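Local coordinates for protein endoglucanase (Humicola insolens, PDB 1DYS) that hydrolyses internal beta-1,4-glucosidic linkages in cellulose as a family 6 endoglucanase and so takes part in the recycling of plant biomass, at residues Asn249-Met254 and Leu259-Ile264; Asn4-Arg9 and His176-Val181. All coordinates share one frame; numbering follows the deposited sequence.

Interaction 1: Asn249-Met254 and Leu259-Ile264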
loop_
_atom_site.group_PDB
_atom_site.type_symbol
_atom_site.label_atom_id
_atom_site.label_comp_id
_atom_site.label_asym_id
_atom_site.label_seq_id
_atom_site.Cartn_x
_atom_site.Cartn_y
_atom_site.Cartn_z
ATOM N N ASN A 249 32.883 -10.093 4.159
ATOM C CA ASN A 249 32.721 -10.637 5.489
ATOM C C ASN A 249 31.679 -11.752 5.468
ATOM O O ASN A 249 31.900 -12.802 6.055
ATOM C CB ASN A 249 32.340 -9.548 6.475
ATOM C CG ASN A 249 33.507 -8.617 6.786
ATOM O OD1 ASN A 249 34.684 -8.973 6.603
ATOM N ND2 ASN A 249 33.164 -7.425 7.248
ATOM N N ILE A 250 30.557 -11.471 4.781
ATOM C CA ILE A 250 29.549 -12.516 4.654
ATOM C C ILE A 250 30.132 -13.643 3.805
ATOM O O ILE A 250 30.033 -14.810 4.197
ATOM C CB ILE A 250 28.204 -12.036 4.064
ATOM C CG1 ILE A 250 27.469 -11.121 5.035
ATOM C CG2 ILE A 250 27.351 -13.260 3.692
ATOM C CD1 ILE A 250 26.870 -11.750 6.276
ATOM N N ALA A 251 30.784 -13.312 2.679
ATOM C CA ALA A 251 31.329 -14.363 1.805
ATOM C C ALA A 251 32.333 -15.249 2.536
ATOM O O ALA A 251 32.306 -16.463 2.354
ATOM C CB ALA A 251 31.952 -13.707 0.578
ATOM N N ASN A 252 33.112 -14.673 3.443
ATOM C CA ASN A 252 34.066 -15.455 4.248
ATOM C C ASN A 252 33.387 -16.387 5.239
ATOM O O ASN A 252 33.770 -17.564 5.397
ATOM C CB ASN A 252 35.027 -14.462 4.927
ATOM C CG ASN A 252 36.006 -13.820 3.962
ATOM O OD1 ASN A 252 36.065 -14.127 2.763
ATOM N ND2 ASN A 252 36.825 -12.866 4.398
ATOM N N ALA A 253 32.301 -15.952 5.889
ATOM C CA ALA A 253 31.513 -16.740 6.803
ATOM C C ALA A 253 30.836 -17.880 6.042
ATOM O O ALA A 253 30.812 -19.003 6.544
ATOM C CB ALA A 253 30.449 -15.938 7.535
ATOM N N MET A 254 30.287 -17.605 4.864
ATOM C CA MET A 254 29.649 -18.630 4.057
ATOM C C MET A 254 30.602 -19.708 3.573
ATOM O O MET A 254 30.280 -20.887 3.498
ATOM C CB MET A 254 28.982 -17.980 2.828
ATOM C CG MET A 254 27.898 -16.997 3.253
ATOM S SD MET A 254 26.397 -17.761 3.942
ATOM C CE MET A 254 25.530 -16.232 4.359
ATOM N N LEU A 259 28.985 -22.709 1.769
ATOM C CA LEU A 259 27.768 -22.190 1.118
ATOM C C LEU A 259 28.182 -21.125 0.127
ATOM O O LEU A 259 29.356 -20.721 0.136
ATOM C CB LEU A 259 26.926 -21.543 2.218
ATOM C CG LEU A 259 26.422 -22.415 3.369
ATOM C CD1 LEU A 259 25.851 -21.561 4.487
ATOM C CD2 LEU A 259 25.378 -23.418 2.900
ATOM N N PRO A 260 27.294 -20.682 -0.740
ATOM C CA PRO A 260 27.520 -19.664 -1.740
ATOM C C PRO A 260 28.025 -18.360 -1.146
ATOM O O PRO A 260 27.855 -18.067 0.025
ATOM C CB PRO A 260 26.236 -19.449 -2.556
ATOM C CG PRO A 260 25.244 -20.264 -1.790
ATOM C CD PRO A 260 25.907 -21.177 -0.796
ATOM N N THR A 261 28.744 -17.608 -1.972
ATOM C CA THR A 261 29.410 -16.391 -1.522
ATOM C C THR A 261 29.140 -15.106 -2.287
ATOM O O THR A 261 29.562 -14.052 -1.786
ATOM C CB THR A 261 30.943 -16.646 -1.742
ATOM O OG1 THR A 261 31.162 -17.047 -3.098
ATOM C CG2 THR A 261 31.463 -17.736 -0.822
ATOM N N GLN A 262 28.559 -15.118 -3.459
ATOM C CA GLN A 262 28.529 -14.009 -4.387
ATOM C C GLN A 262 27.457 -12.950 -4.168
ATOM O O GLN A 262 26.323 -13.317 -3.957
ATOM C CB GLN A 262 28.461 -14.494 -5.838
ATOM C CG GLN A 262 29.626 -15.435 -6.175
ATOM C CD GLN A 262 30.985 -14.769 -5.963
ATOM O OE1 GLN A 262 31.699 -15.125 -5.041
ATOM N NE2 GLN A 262 31.339 -13.789 -6.780
ATOM N N PHE A 263 27.839 -11.671 -4.255
ATOM C CA PHE A 263 26.873 -10.607 -3.986
ATOM C C PHE A 263 26.503 -9.777 -5.206
ATOM O O PHE A 263 27.273 -9.601 -6.131
ATOM C CB PHE A 263 27.479 -9.567 -3.011
ATOM C CG PHE A 263 27.294 -9.921 -1.571
ATOM C CD1 PHE A 263 27.959 -11.016 -1.036
ATOM C CD2 PHE A 263 26.385 -9.280 -0.742
ATOM C CE1 PHE A 263 27.781 -11.404 0.261
ATOM C CE2 PHE A 263 26.223 -9.639 0.568
ATOM C CZ PHE A 263 26.908 -10.726 1.112
ATOM N N ILE A 264 25.327 -9.155 -5.156
ATOM C CA ILE A 264 24.940 -8.080 -6.062
ATOM C C ILE A 264 24.575 -6.938 -5.095
ATOM O O ILE A 264 24.034 -7.260 -4.059
ATOM C CB ILE A 264 23.880 -8.221 -7.135
ATOM C CG1 ILE A 264 22.581 -8.786 -6.533
ATOM C CG2 ILE A 264 24.427 -9.160 -8.218
ATOM C CD1 ILE A 264 21.511 -9.142 -7.537
#
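M254, near the end of helix 243-255, meets the chain that turns back towards strand 262-266. Its CB lies 3.0 Å from the backbone O of P260, a tight approach. M254 CG stays 3.4 Å from P260 O. The chain bends at chi2 (-71°), and M254 SD comes to 3.9 Å from CD1 of L259. CE goes on away from 259-264, and the side chain also packs on V200 of helix 190-207 and on F216 of strand 215-218. The backbone closes the turn: L259 N donates to M254 O at 2.8 Å. This bond is nearly straight at hydrogen (175°), but the donor sits above the carbonyl plane. One turn back, CB of A251 lies 3.4 Å from T261 O. P260 O and T261 O are buried here with no polar partner. CB of I250 meets CZ of F263 at 3.5 Å. I250 CG2 reaches the same ring edge in plane. The aromatic side chain crosses that of I250 at about a right angle. F263 also meets the ring of F216. This is the alpha-to-beta connection of an alpha/beta barrel, as in the family 6 glycoside hydrolases, with helix 243-255 packed against the chain entering strand 262-266.

Interaction 2: Asn4-Arg9 and His176-Val181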
loop_
_atom_site.group_PDB
_atom_site.type_symbol
_atom_site.label_atom_id
_atom_site.label_comp_id
_atom_site.label_asym_id
_atom_site.label_seq_id
_atom_site.Cartn_x
_atom_site.Cartn_y
_atom_site.Cartn_z
ATOM N N ASN A 4 29.857 -15.757 -13.399
ATOM C CA ASN A 4 29.040 -14.626 -12.903
ATOM C C ASN A 4 28.009 -14.432 -13.990
ATOM O O ASN A 4 28.257 -14.255 -15.185
ATOM C CB ASN A 4 29.957 -13.442 -12.682
ATOM C CG ASN A 4 29.304 -12.074 -12.641
ATOM O OD1 ASN A 4 28.075 -11.993 -12.621
ATOM N ND2 ASN A 4 30.115 -11.021 -12.638
ATOM N N PRO A 5 26.735 -14.476 -13.629
ATOM C CA PRO A 5 25.662 -14.357 -14.609
ATOM C C PRO A 5 25.555 -13.011 -15.294
ATOM O O PRO A 5 24.852 -12.854 -16.304
ATOM C CB PRO A 5 24.365 -14.718 -13.869
ATOM C CG PRO A 5 24.761 -14.688 -12.429
ATOM C CD PRO A 5 26.265 -14.743 -12.277
ATOM N N PHE A 6 26.184 -11.966 -14.748
ATOM C CA PHE A 6 26.097 -10.627 -15.304
ATOM C C PHE A 6 27.225 -10.377 -16.327
ATOM O O PHE A 6 27.196 -9.383 -17.018
ATOM C CB PHE A 6 26.176 -9.572 -14.204
ATOM C CG PHE A 6 24.946 -9.524 -13.330
ATOM C CD1 PHE A 6 24.822 -10.343 -12.208
ATOM C CD2 PHE A 6 23.917 -8.665 -13.654
ATOM C CE1 PHE A 6 23.699 -10.292 -11.401
ATOM C CE2 PHE A 6 22.764 -8.632 -12.894
ATOM C CZ PHE A 6 22.680 -9.438 -11.771
ATOM N N SER A 7 28.235 -11.230 -16.287
ATOM C CA SER A 7 29.374 -11.137 -17.204
ATOM C C SER A 7 28.953 -11.005 -18.657
ATOM O O SER A 7 28.250 -11.824 -19.263
ATOM C CB SER A 7 30.240 -12.403 -17.062
ATOM O OG SER A 7 31.614 -12.098 -17.248
ATOM N N GLY A 8 29.356 -9.897 -19.279
ATOM C CA GLY A 8 29.070 -9.560 -20.638
ATOM C C GLY A 8 27.625 -9.206 -20.937
ATOM O O GLY A 8 27.238 -9.029 -22.085
ATOM N N ARG A 9 26.811 -9.022 -19.895
ATOM C CA ARG A 9 25.408 -8.670 -20.061
ATOM C C ARG A 9 25.133 -7.242 -19.606
ATOM O O ARG A 9 25.954 -6.626 -18.950
ATOM C CB ARG A 9 24.542 -9.698 -19.312
ATOM C CG ARG A 9 24.553 -11.048 -19.997
ATOM C CD ARG A 9 23.619 -12.097 -19.403
ATOM N NE ARG A 9 23.666 -13.295 -20.253
ATOM C CZ ARG A 9 24.051 -14.504 -19.883
ATOM N NH1 ARG A 9 24.424 -14.726 -18.632
ATOM N NH2 ARG A 9 24.034 -15.476 -20.796
ATOM N N HIS A 176 19.065 -16.956 -11.867
ATOM C CA HIS A 176 20.142 -16.758 -10.909
ATOM C C HIS A 176 19.620 -16.105 -9.634
ATOM O O HIS A 176 19.118 -14.998 -9.700
ATOM C CB HIS A 176 21.221 -15.886 -11.568
ATOM C CG HIS A 176 21.554 -16.467 -12.927
ATOM N ND1 HIS A 176 22.388 -17.568 -13.059
ATOM C CD2 HIS A 176 21.101 -16.143 -14.148
ATOM C CE1 HIS A 176 22.442 -17.849 -14.358
ATOM N NE2 HIS A 176 21.690 -17.020 -15.043
ATOM N N LEU A 177 19.640 -16.885 -8.563
ATOM C CA LEU A 177 19.011 -16.433 -7.322
ATOM C C LEU A 177 19.973 -15.764 -6.387
ATOM O O LEU A 177 21.042 -16.277 -6.080
ATOM C CB LEU A 177 18.339 -17.637 -6.655
ATOM C CG LEU A 177 17.280 -18.361 -7.494
ATOM C CD1 LEU A 177 16.770 -19.593 -6.751
ATOM C CD2 LEU A 177 16.123 -17.436 -7.842
ATOM N N TYR A 178 19.561 -14.590 -5.872
ATOM C CA TYR A 178 20.335 -13.843 -4.900
ATOM C C TYR A 178 19.444 -13.626 -3.693
ATOM O O TYR A 178 18.435 -12.906 -3.747
ATOM C CB TYR A 178 20.802 -12.514 -5.519
ATOM C CG TYR A 178 21.841 -12.662 -6.632
ATOM C CD1 TYR A 178 23.195 -12.712 -6.287
ATOM C CD2 TYR A 178 21.479 -12.756 -7.951
ATOM C CE1 TYR A 178 24.164 -12.817 -7.278
ATOM C CE2 TYR A 178 22.426 -12.895 -8.952
ATOM C CZ TYR A 178 23.754 -12.928 -8.598
ATOM O OH TYR A 178 24.650 -13.044 -9.630
ATOM N N LEU A 179 19.738 -14.264 -2.575
ATOM C CA LEU A 179 18.965 -14.181 -1.336
ATOM C C LEU A 179 19.356 -12.942 -0.558
ATOM O O LEU A 179 20.533 -12.689 -0.266
ATOM C CB LEU A 179 19.170 -15.498 -0.559
ATOM C CG LEU A 179 18.504 -15.646 0.790
ATOM C CD1 LEU A 179 16.983 -15.552 0.653
ATOM C CD2 LEU A 179 18.896 -16.998 1.413
ATOM N N ASP A 180 18.341 -12.114 -0.243
ATOM C CA ASP A 180 18.668 -10.810 0.347
ATOM C C ASP A 180 19.214 -10.926 1.741
ATOM O O ASP A 180 18.705 -11.735 2.511
ATOM C CB ASP A 180 17.399 -9.905 0.308
ATOM C CG ASP A 180 17.908 -8.541 0.756
ATOM O OD1 ASP A 180 18.532 -7.900 -0.058
ATOM O OD2 ASP A 180 17.715 -8.170 1.916
ATOM N N VAL A 181 20.313 -10.216 2.044
ATOM C CA VAL A 181 20.857 -10.178 3.387
ATOM C C VAL A 181 20.971 -8.735 3.886
ATOM O O VAL A 181 21.861 -8.346 4.650
ATOM C CB VAL A 181 22.189 -10.949 3.528
ATOM C CG1 VAL A 181 22.005 -12.399 3.135
ATOM C CG2 VAL A 181 23.219 -10.386 2.541
#
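P5 and H176 meet because the imidazole CG is anti to the carbonyl carbon (chi1 -50°) and chi2 (-79°) turns a ring face to the proline. The result is a CH-pi contact between an N-terminal loop and strand 175-180 of the family 6 barrel. P5 CB stands 3.4 Å from the centroid of the H176 ring, only 8° off the ring normal. H176 NE2 is held by Q131, which helps fix the ring. With an alanine in place of H176, P5 CB would probably lose the aromatic face beneath it and Q131 its imidazole partner. Two residues on, Y178 points its hydroxyl at the same loop. P5 CG comes to the edge of that ring, 3.2 Å from Y178 OH. The hydroxyl is hydrogen-bonded to D304 of strand 303-307. It also lies at the edge of the F6 ring, near its plane. N4 OD1 accepts from F6 N at 2.8 Å, an Asx turn within the type I turn from N4 to S7. A type II turn from F6 to R9 follows. R9 then folds back, and its NH1 donates to P5 O at 3.0 Å, with that oxygen close to the guanidinium plane.

Overall arrangement
The two contacts have centres 13 Å apart and reach the same parallel sheet. They come in series along the chain: interaction 2 closes at strand 175-180 before interaction 1 opens on helix 243-255. Strand 215-218 lies between strands 175-180 and 262-266. Even so, the contacts touch. I264 CG2 packs 3.5 Å from F6 CE1, and I264 CD1 lies 3.6 Å from Y178 CD2. F263 also meets V181. Interaction 1 joins helix 243-255, on the outside of the barrel, to strand 262-266. Interaction 2 and its contact with I264 tie the N-terminal loop to strands 175-180 and 262-266 of the catalytic domain.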